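Local coordinates for penicillin-binding protein 2 (Pbp2) (Helicobacter pylori, PDB 5LP5) that is a cell-wall synthesis protein that forms a complex with MreC and probably cross-links peptidoglycan through its penicillin-binding transpeptidase domain, at residues Lys241-Leu246 against Gly268-Tyr273. Numbering follows the deposited sequence.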
loop_
_atom_site.group_PDB
_atom_site.type_symbol
_atom_site.label_atom_id
_atom_site.label_comp_id
_atom_site.label_asym_id
_atom_site.label_seq_id
_atom_site.Cartn_x
_atom_site.Cartn_y
_atom_site.Cartn_z
ATOM N N LYS A 241 -3.545 22.354 -6.105
ATOM C CA LYS A 241 -4.035 22.943 -4.866
ATOM C C LYS A 241 -4.482 24.374 -5.110
ATOM O O LYS A 241 -5.467 24.820 -4.513
ATOM C CB LYS A 241 -3.001 22.856 -3.748
ATOM C CG LYS A 241 -2.941 21.477 -3.128
ATOM C CD LYS A 241 -2.132 21.438 -1.859
ATOM C CE LYS A 241 -2.057 20.008 -1.358
ATOM N NZ LYS A 241 -1.218 19.901 -0.134
ATOM N N GLU A 242 -3.772 25.076 -5.996
ATOM C CA GLU A 242 -4.174 26.410 -6.418
ATOM C C GLU A 242 -5.534 26.333 -7.074
ATOM O O GLU A 242 -6.445 27.084 -6.731
ATOM C CB GLU A 242 -3.157 27.010 -7.402
ATOM C CG GLU A 242 -3.509 28.404 -7.924
ATOM C CD GLU A 242 -3.760 29.424 -6.819
ATOM O OE1 GLU A 242 -3.353 29.191 -5.667
ATOM O OE2 GLU A 242 -4.378 30.469 -7.096
ATOM N N ALA A 243 -5.658 25.407 -8.018
ATOM C CA ALA A 243 -6.908 25.174 -8.734
ATOM C C ALA A 243 -8.065 24.926 -7.778
ATOM O O ALA A 243 -9.121 25.503 -7.934
ATOM C CB ALA A 243 -6.747 24.007 -9.680
ATOM N N ASP A 244 -7.858 24.089 -6.771
ATOM C CA ASP A 244 -8.897 23.843 -5.772
ATOM C C ASP A 244 -9.269 25.150 -5.078
ATOM O O ASP A 244 -10.429 25.486 -4.972
ATOM C CB ASP A 244 -8.461 22.768 -4.761
ATOM C CG ASP A 244 -8.644 21.328 -5.289
ATOM O OD1 ASP A 244 -8.623 21.085 -6.518
ATOM O OD2 ASP A 244 -8.800 20.415 -4.460
ATOM N N LYS A 245 -8.275 25.898 -4.630
ATOM C CA LYS A 245 -8.501 27.180 -3.935
ATOM C C LYS A 245 -9.359 28.128 -4.776
ATOM O O LYS A 245 -10.249 28.780 -4.267
ATOM C CB LYS A 245 -7.143 27.829 -3.602
ATOM C CG LYS A 245 -7.166 29.174 -2.897
ATOM C CD LYS A 245 -7.388 29.050 -1.397
ATOM C CE LYS A 245 -7.145 30.385 -0.684
ATOM N NZ LYS A 245 -7.724 30.445 0.694
ATOM N N LEU A 246 -9.095 28.196 -6.069
ATOM C CA LEU A 246 -9.798 29.128 -6.937
ATOM C C LEU A 246 -11.273 28.779 -7.076
ATOM O O LEU A 246 -12.109 29.676 -7.178
ATOM C CB LEU A 246 -9.132 29.174 -8.315
ATOM C CG LEU A 246 -7.700 29.734 -8.378
ATOM C CD1 LEU A 246 -7.088 29.558 -9.768
ATOM C CD2 LEU A 246 -7.676 31.198 -7.971
ATOM N N GLY A 268 -9.121 20.038 -12.706
ATOM C CA GLY A 268 -10.050 20.093 -11.607
ATOM C C GLY A 268 -11.479 19.959 -12.059
ATOM O O GLY A 268 -11.851 20.503 -13.086
ATOM N N SER A 269 -12.277 19.234 -11.283
ATOM C CA SER A 269 -13.721 19.176 -11.496
ATOM C C SER A 269 -14.416 19.380 -10.172
ATOM O O SER A 269 -14.152 18.652 -9.229
ATOM C CB SER A 269 -14.151 17.832 -12.105
ATOM O OG SER A 269 -15.571 17.666 -12.017
ATOM N N TYR A 270 -15.331 20.344 -10.113
ATOM C CA TYR A 270 -15.816 20.837 -8.818
ATOM C C TYR A 270 -17.320 20.813 -8.678
ATOM O O TYR A 270 -18.038 21.429 -9.474
ATOM C CB TYR A 270 -15.282 22.241 -8.560
ATOM C CG TYR A 270 -13.789 22.256 -8.658
ATOM C CD1 TYR A 270 -13.001 21.900 -7.566
ATOM C CD2 TYR A 270 -13.149 22.557 -9.864
ATOM C CE1 TYR A 270 -11.608 21.882 -7.665
ATOM C CE2 TYR A 270 -11.764 22.535 -9.971
ATOM C CZ TYR A 270 -11.007 22.195 -8.866
ATOM O OH TYR A 270 -9.650 22.186 -8.930
ATOM N N PRO A 271 -17.804 20.113 -7.644
ATOM C CA PRO A 271 -17.043 19.507 -6.559
ATOM C C PRO A 271 -16.216 18.282 -6.886
ATOM O O PRO A 271 -16.663 17.430 -7.637
ATOM C CB PRO A 271 -18.135 19.063 -5.563
ATOM C CG PRO A 271 -19.408 19.654 -6.021
ATOM C CD PRO A 271 -19.253 19.924 -7.472
ATOM N N GLU A 272 -15.016 18.199 -6.313
ATOM C CA GLU A 272 -14.274 16.937 -6.195
ATOM C C GLU A 272 -14.896 16.131 -5.022
ATOM O O GLU A 272 -15.762 16.645 -4.314
ATOM C CB GLU A 272 -12.774 17.206 -5.927
ATOM C CG GLU A 272 -12.031 18.076 -6.945
ATOM C CD GLU A 272 -11.463 17.299 -8.120
ATOM O OE1 GLU A 272 -11.783 16.102 -8.242
ATOM O OE2 GLU A 272 -10.704 17.883 -8.931
ATOM N N TYR A 273 -14.455 14.884 -4.822
ATOM C CA TYR A 273 -14.881 14.063 -3.672
ATOM C C TYR A 273 -13.699 13.284 -3.100
ATOM O O TYR A 273 -12.684 13.135 -3.761
ATOM C CB TYR A 273 -16.018 13.104 -4.055
ATOM C CG TYR A 273 -15.662 12.059 -5.096
ATOM C CD1 TYR A 273 -15.309 10.766 -4.728
ATOM C CD2 TYR A 273 -15.677 12.365 -6.450
ATOM C CE1 TYR A 273 -14.969 9.804 -5.683
ATOM C CE2 TYR A 273 -15.337 11.414 -7.407
ATOM C CZ TYR A 273 -14.985 10.134 -7.017
ATOM O OH TYR A 273 -14.630 9.211 -7.968
#
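Asp244 OD1 accepts a hydrogen bond from Tyr270 OH at 2.8 Å, the one hydrogen bond between residues 241-246 and 268-273. The hydroxyl meets OD1 on its anti side, 26° out of the carboxylate plane. Carboxylate and ring stand nearly perpendicular, their planes 85° apart, and Asp244 CG lies in the ring plane at its edge, 3.8 Å from Tyr270 CE1; the acid therefore borders the phenol instead of stacking on it. With chi1 at -81°, Asp244 CG is anti to the carbonyl carbon, a turn that brings the carboxylate to the hydroxyl. Tyr270 OH also packs on the helix, 3.5 Å from Ala243 CB, while Phe247 stacks with the Tyr270 ring. Glu272 OE2 accepts a hydrogen bond from the backbone N of Ser269 (N to OE2 3.1 Å) from above its carboxylate plane, and Ser160 and His161 bind OE1. Glu272 OE2 is 4.5 Å from Asp244 OD1, so the two acids may raise each other's proton affinity. Tyr270 and Gly268 pair with strand 252-258, placing this contact where a helix packs against an outer strand of the antiparallel sheet in the penicillin-binding transpeptidase fold.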